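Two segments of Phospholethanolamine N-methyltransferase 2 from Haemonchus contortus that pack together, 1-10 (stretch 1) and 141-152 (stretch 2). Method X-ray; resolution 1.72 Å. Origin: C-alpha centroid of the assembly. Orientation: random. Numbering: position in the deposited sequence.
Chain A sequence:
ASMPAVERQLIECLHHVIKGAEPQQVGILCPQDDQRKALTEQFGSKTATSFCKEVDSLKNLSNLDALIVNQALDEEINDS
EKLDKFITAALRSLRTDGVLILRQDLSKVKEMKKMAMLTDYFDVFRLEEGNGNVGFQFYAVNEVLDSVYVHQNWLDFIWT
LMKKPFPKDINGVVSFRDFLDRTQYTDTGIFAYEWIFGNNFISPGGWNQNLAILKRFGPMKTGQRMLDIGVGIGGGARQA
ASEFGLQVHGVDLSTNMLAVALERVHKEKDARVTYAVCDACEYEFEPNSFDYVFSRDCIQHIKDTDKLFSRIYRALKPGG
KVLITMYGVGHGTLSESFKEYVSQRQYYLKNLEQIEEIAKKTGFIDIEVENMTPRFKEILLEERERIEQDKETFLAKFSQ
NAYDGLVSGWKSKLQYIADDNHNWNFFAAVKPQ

Stretch 1 (1-10) ASMPAVERQL
Stretch 2, residues 141-152: VNEVLDSVYVHQ

Stretch 1 begins as an extended segment, is helical by residue 5 and stays so through 10 and beyond; stretch 2 leaves a strand (141-143), turns at Val-144, the N-cap residue, and enters a helix at 145 that runs to about 151. The helix axes approach to 9.8 Å with their N-to-C directions 151° apart, so they run roughly antiparallel. Register is set by two pairs: Val-6 CA lies 6.1 Å from Asp-146 CA. Ala-1 CA lies 8.3 Å from His-151 CA. The contact buries 485 Å², both sides summed.

Gln-9 has the largest covered area of any residue here, 86 Å², and its CA-to-CB bond points toward stretch 2. With chi1 -168° (t), chi2 -171° (t) and chi3 -10°, the side chain is fully extended and its amide meets the strand-to-helix turn with both polar ends. Gln-9 NE2 donates to Glu-143 O (2.9 Å, N-H...acceptor angle 159°), while Gln-9 OE1 accepts from Leu-145 N (2.9 Å, 171°). A primary amide suits this site because it offers a donor and an acceptor side by side, matching a carbonyl and an NH two residues apart. Water 3 completes the arrangement, donating to Gln-9 OE1 (2.7 Å) and accepting from Asp-146 N (3.1 Å).

Next to this polar clamp lies a small apolar contact. Val-6 (chi1 176°, t) and Val-144 (chi1 180°, t) are both buried, with CA-to-CB sideways; Val-6 CG2 lies 3.7 Å from Val-144 CG1 and 3.5 Å from Asp-146 CB. Compact branched side chains fit here, since their methyls meet without reaching far from either backbone.

The CA-to-CB bond of Asp-146 points toward stretch 1; chi1 is -171° (t) and chi2 80°, and 75 Å² of the residue is covered. Asp-146 OD2 accepts hydrogen bonds from water 1 (2.7 Å) and water 2 (2.7 Å). Water 1 also donates to Ala-1 O (2.7 Å); water 2 also donates to Ser-147 OG (2.8 Å) and is hydrogen-bonded to Ser-2 OG (2.8 Å). Ser-2 and Ser-147, with chi1 -64° and -65° (both m), thus share a water with the carboxylate, which bridges the stretches through solvent.

At the far end, His-151 has chi1 -60° (m) and chi2 -64°. His-151 NE2 donates a hydrogen bond to Ala-1 O (2.6 Å, 149°); the acceptor lies at the ring edge, near its plane, where the N-H points. Ala-1 is poorly ordered nonetheless.

Met-3, also poorly ordered, has chi1 -86° (m), chi2 178° (t) and chi3 -50° (m). This brings Met-3 CE to 3.7 Å from Val-150 CG2, an apolar contact with a t valine (chi1 176°), and to 3.5 Å from Asp-146 OD1.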

# COMPACT_ATOMS: atom_id res chain seq x y z
N ALA A 1 -24.32 -0.33 9.53
CA ALA A 1 -24.68 -0.55 10.93
C ALA A 1 -23.43 -0.66 11.80
O ALA A 1 -23.07 -1.76 12.26
CB ALA A 1 -25.55 -1.80 11.06
N SER A 2 -22.78 0.47 12.05
CA SER A 2 -21.47 0.50 12.72
C SER A 2 -21.54 0.57 14.25
O SER A 2 -22.61 0.73 14.83
CB SER A 2 -20.63 1.68 12.20
OG SER A 2 -20.32 1.54 10.82
N MET A 3 -20.39 0.43 14.88
CA MET A 3 -20.29 0.49 16.34
C MET A 3 -19.20 1.49 16.76
O MET A 3 -18.40 1.91 15.93
CB MET A 3 -20.05 -0.91 16.90
CG MET A 3 -21.35 -1.66 17.13
SD MET A 3 -21.13 -3.35 17.73
CE MET A 3 -19.94 -3.97 16.55
N PRO A 4 -19.20 1.90 18.05
CA PRO A 4 -18.23 2.90 18.55
C PRO A 4 -16.77 2.61 18.23
O PRO A 4 -15.95 3.53 18.22
CB PRO A 4 -18.46 2.87 20.07
CG PRO A 4 -19.48 1.79 20.33
CD PRO A 4 -20.23 1.62 19.06
N ALA A 5 -16.44 1.35 17.95
CA ALA A 5 -15.09 1.01 17.50
C ALA A 5 -14.71 1.79 16.25
O ALA A 5 -13.52 2.09 16.04
CB ALA A 5 -14.97 -0.50 17.26
N VAL A 6 -15.69 2.13 15.41
CA VAL A 6 -15.38 2.87 14.19
C VAL A 6 -14.86 4.27 14.48
O VAL A 6 -13.85 4.70 13.90
CB VAL A 6 -16.60 2.98 13.27
CG1 VAL A 6 -16.25 3.84 12.07
CG2 VAL A 6 -17.00 1.60 12.82
N GLU A 7 -15.55 5.00 15.35
CA GLU A 7 -15.11 6.36 15.67
C GLU A 7 -13.74 6.36 16.33
O GLU A 7 -12.94 7.27 16.11
CB GLU A 7 -16.14 7.09 16.53
CG GLU A 7 -17.35 7.56 15.75
CD GLU A 7 -18.32 6.45 15.41
OE1 GLU A 7 -18.46 5.51 16.22
OE2 GLU A 7 -18.96 6.53 14.34
N ARG A 8 -13.45 5.34 17.14
CA ARG A 8 -12.13 5.25 17.74
C ARG A 8 -11.07 5.06 16.66
O ARG A 8 -9.99 5.66 16.75
CB ARG A 8 -12.06 4.16 18.80
CG ARG A 8 -12.82 4.58 20.08
CD ARG A 8 -12.62 3.61 21.21
NE ARG A 8 -11.22 3.48 21.59
CZ ARG A 8 -10.62 4.18 22.55
NH1 ARG A 8 -11.30 5.08 23.25
NH2 ARG A 8 -9.34 3.96 22.81
N GLN A 9 -11.37 4.27 15.64
CA GLN A 9 -10.41 4.09 14.56
C GLN A 9 -10.19 5.38 13.75
O GLN A 9 -9.07 5.67 13.33
CB GLN A 9 -10.82 2.92 13.64
CG GLN A 9 -9.70 2.52 12.70
CD GLN A 9 -10.12 1.52 11.63
OE1 GLN A 9 -11.21 0.95 11.67
NE2 GLN A 9 -9.23 1.30 10.66
N LEU A 10 -11.26 6.16 13.55
CA LEU A 10 -11.12 7.42 12.83
C LEU A 10 -10.14 8.34 13.56
O LEU A 10 -9.30 8.99 12.92
CB LEU A 10 -12.47 8.13 12.66
CG LEU A 10 -13.48 7.41 11.77
CD1 LEU A 10 -14.71 8.27 11.57
CD2 LEU A 10 -12.84 7.07 10.45
N VAL A 141 -4.90 5.15 2.83
CA VAL A 141 -6.28 4.68 2.81
C VAL A 141 -6.31 3.42 3.65
O VAL A 141 -5.56 2.48 3.40
CB VAL A 141 -6.76 4.30 1.40
CG1 VAL A 141 -8.27 3.97 1.45
CG2 VAL A 141 -6.49 5.41 0.41
N ASN A 142 -7.17 3.41 4.66
CA ASN A 142 -7.35 2.23 5.49
C ASN A 142 -8.74 1.67 5.34
O ASN A 142 -9.66 2.36 4.87
CB ASN A 142 -7.14 2.56 6.97
CG ASN A 142 -5.68 2.79 7.31
OD1 ASN A 142 -4.91 1.83 7.46
ND2 ASN A 142 -5.31 4.06 7.50
N GLU A 143 -8.91 0.42 5.74
CA GLU A 143 -10.25 -0.16 5.86
C GLU A 143 -10.79 0.08 7.25
O GLU A 143 -10.04 0.02 8.23
CB GLU A 143 -10.21 -1.67 5.63
CG GLU A 143 -9.73 -2.09 4.25
CD GLU A 143 -9.65 -3.60 4.13
OE1 GLU A 143 -8.77 -4.18 4.79
OE2 GLU A 143 -10.47 -4.23 3.42
N VAL A 144 -12.10 0.34 7.34
CA VAL A 144 -12.77 0.35 8.63
C VAL A 144 -12.83 -1.08 9.15
O VAL A 144 -13.47 -1.95 8.53
CB VAL A 144 -14.21 0.89 8.51
CG1 VAL A 144 -14.90 0.88 9.89
CG2 VAL A 144 -14.19 2.29 7.94
N LEU A 145 -12.16 -1.36 10.26
CA LEU A 145 -11.99 -2.75 10.69
C LEU A 145 -13.28 -3.34 11.26
O LEU A 145 -13.54 -4.54 11.11
CB LEU A 145 -10.81 -2.87 11.68
CG LEU A 145 -9.47 -2.58 11.02
CD1 LEU A 145 -8.35 -2.53 12.05
CD2 LEU A 145 -9.16 -3.63 9.97
N ASP A 146 -14.09 -2.50 11.89
CA ASP A 146 -15.37 -2.95 12.40
C ASP A 146 -16.16 -3.56 11.25
O ASP A 146 -16.86 -4.55 11.42
CB ASP A 146 -16.13 -1.76 12.98
CG ASP A 146 -17.36 -2.17 13.72
OD1 ASP A 146 -17.23 -2.60 14.89
OD2 ASP A 146 -18.47 -2.06 13.13
N SER A 147 -16.04 -2.96 10.08
CA SER A 147 -16.86 -3.41 8.95
C SER A 147 -16.37 -4.76 8.43
O SER A 147 -17.17 -5.58 8.00
CB SER A 147 -16.85 -2.36 7.84
OG SER A 147 -17.48 -1.18 8.31
N VAL A 148 -15.06 -4.99 8.50
CA VAL A 148 -14.53 -6.30 8.12
C VAL A 148 -15.03 -7.38 9.06
O VAL A 148 -15.52 -8.44 8.63
CB VAL A 148 -12.98 -6.30 8.14
CG1 VAL A 148 -12.47 -7.71 7.88
CG2 VAL A 148 -12.43 -5.33 7.08
N TYR A 149 -14.92 -7.12 10.36
CA TYR A 149 -15.14 -8.17 11.35
C TYR A 149 -16.60 -8.43 11.70
O TYR A 149 -16.92 -9.53 12.14
CB TYR A 149 -14.34 -7.87 12.63
CG TYR A 149 -12.86 -7.79 12.36
CD1 TYR A 149 -12.20 -8.78 11.65
CD2 TYR A 149 -12.11 -6.72 12.83
CE1 TYR A 149 -10.84 -8.70 11.40
CE2 TYR A 149 -10.76 -6.63 12.59
CZ TYR A 149 -10.12 -7.62 11.88
OH TYR A 149 -8.75 -7.53 11.64
N VAL A 150 -17.46 -7.43 11.51
CA VAL A 150 -18.88 -7.54 11.88
C VAL A 150 -19.78 -7.70 10.65
O VAL A 150 -20.82 -8.37 10.71
CB VAL A 150 -19.32 -6.31 12.71
CG1 VAL A 150 -20.83 -6.37 13.03
CG2 VAL A 150 -18.51 -6.23 13.99
N HIS A 151 -19.38 -7.09 9.55
CA HIS A 151 -20.24 -7.05 8.36
C HIS A 151 -19.66 -7.69 7.10
O HIS A 151 -20.26 -7.57 6.02
CB HIS A 151 -20.63 -5.61 8.06
CG HIS A 151 -21.37 -4.94 9.17
ND1 HIS A 151 -22.61 -5.37 9.59
CD2 HIS A 151 -21.06 -3.86 9.93
CE1 HIS A 151 -23.03 -4.59 10.58
NE2 HIS A 151 -22.11 -3.67 10.80
N GLN A 152 -18.53 -8.39 7.23
CA GLN A 152 -17.84 -8.96 6.07
C GLN A 152 -17.71 -7.96 4.92
O GLN A 152 -17.96 -8.28 3.75
CB GLN A 152 -18.53 -10.25 5.62
CG GLN A 152 -18.18 -11.47 6.49
CD GLN A 152 -18.58 -12.77 5.84
OE1 GLN A 152 -19.65 -12.87 5.25
NE2 GLN A 152 -17.74 -13.77 5.96
O HOH W 1 -21.00 -2.63 13.77
O HOH W 2 -19.03 -0.99 10.66
O HOH W 3 -12.96 -0.09 13.42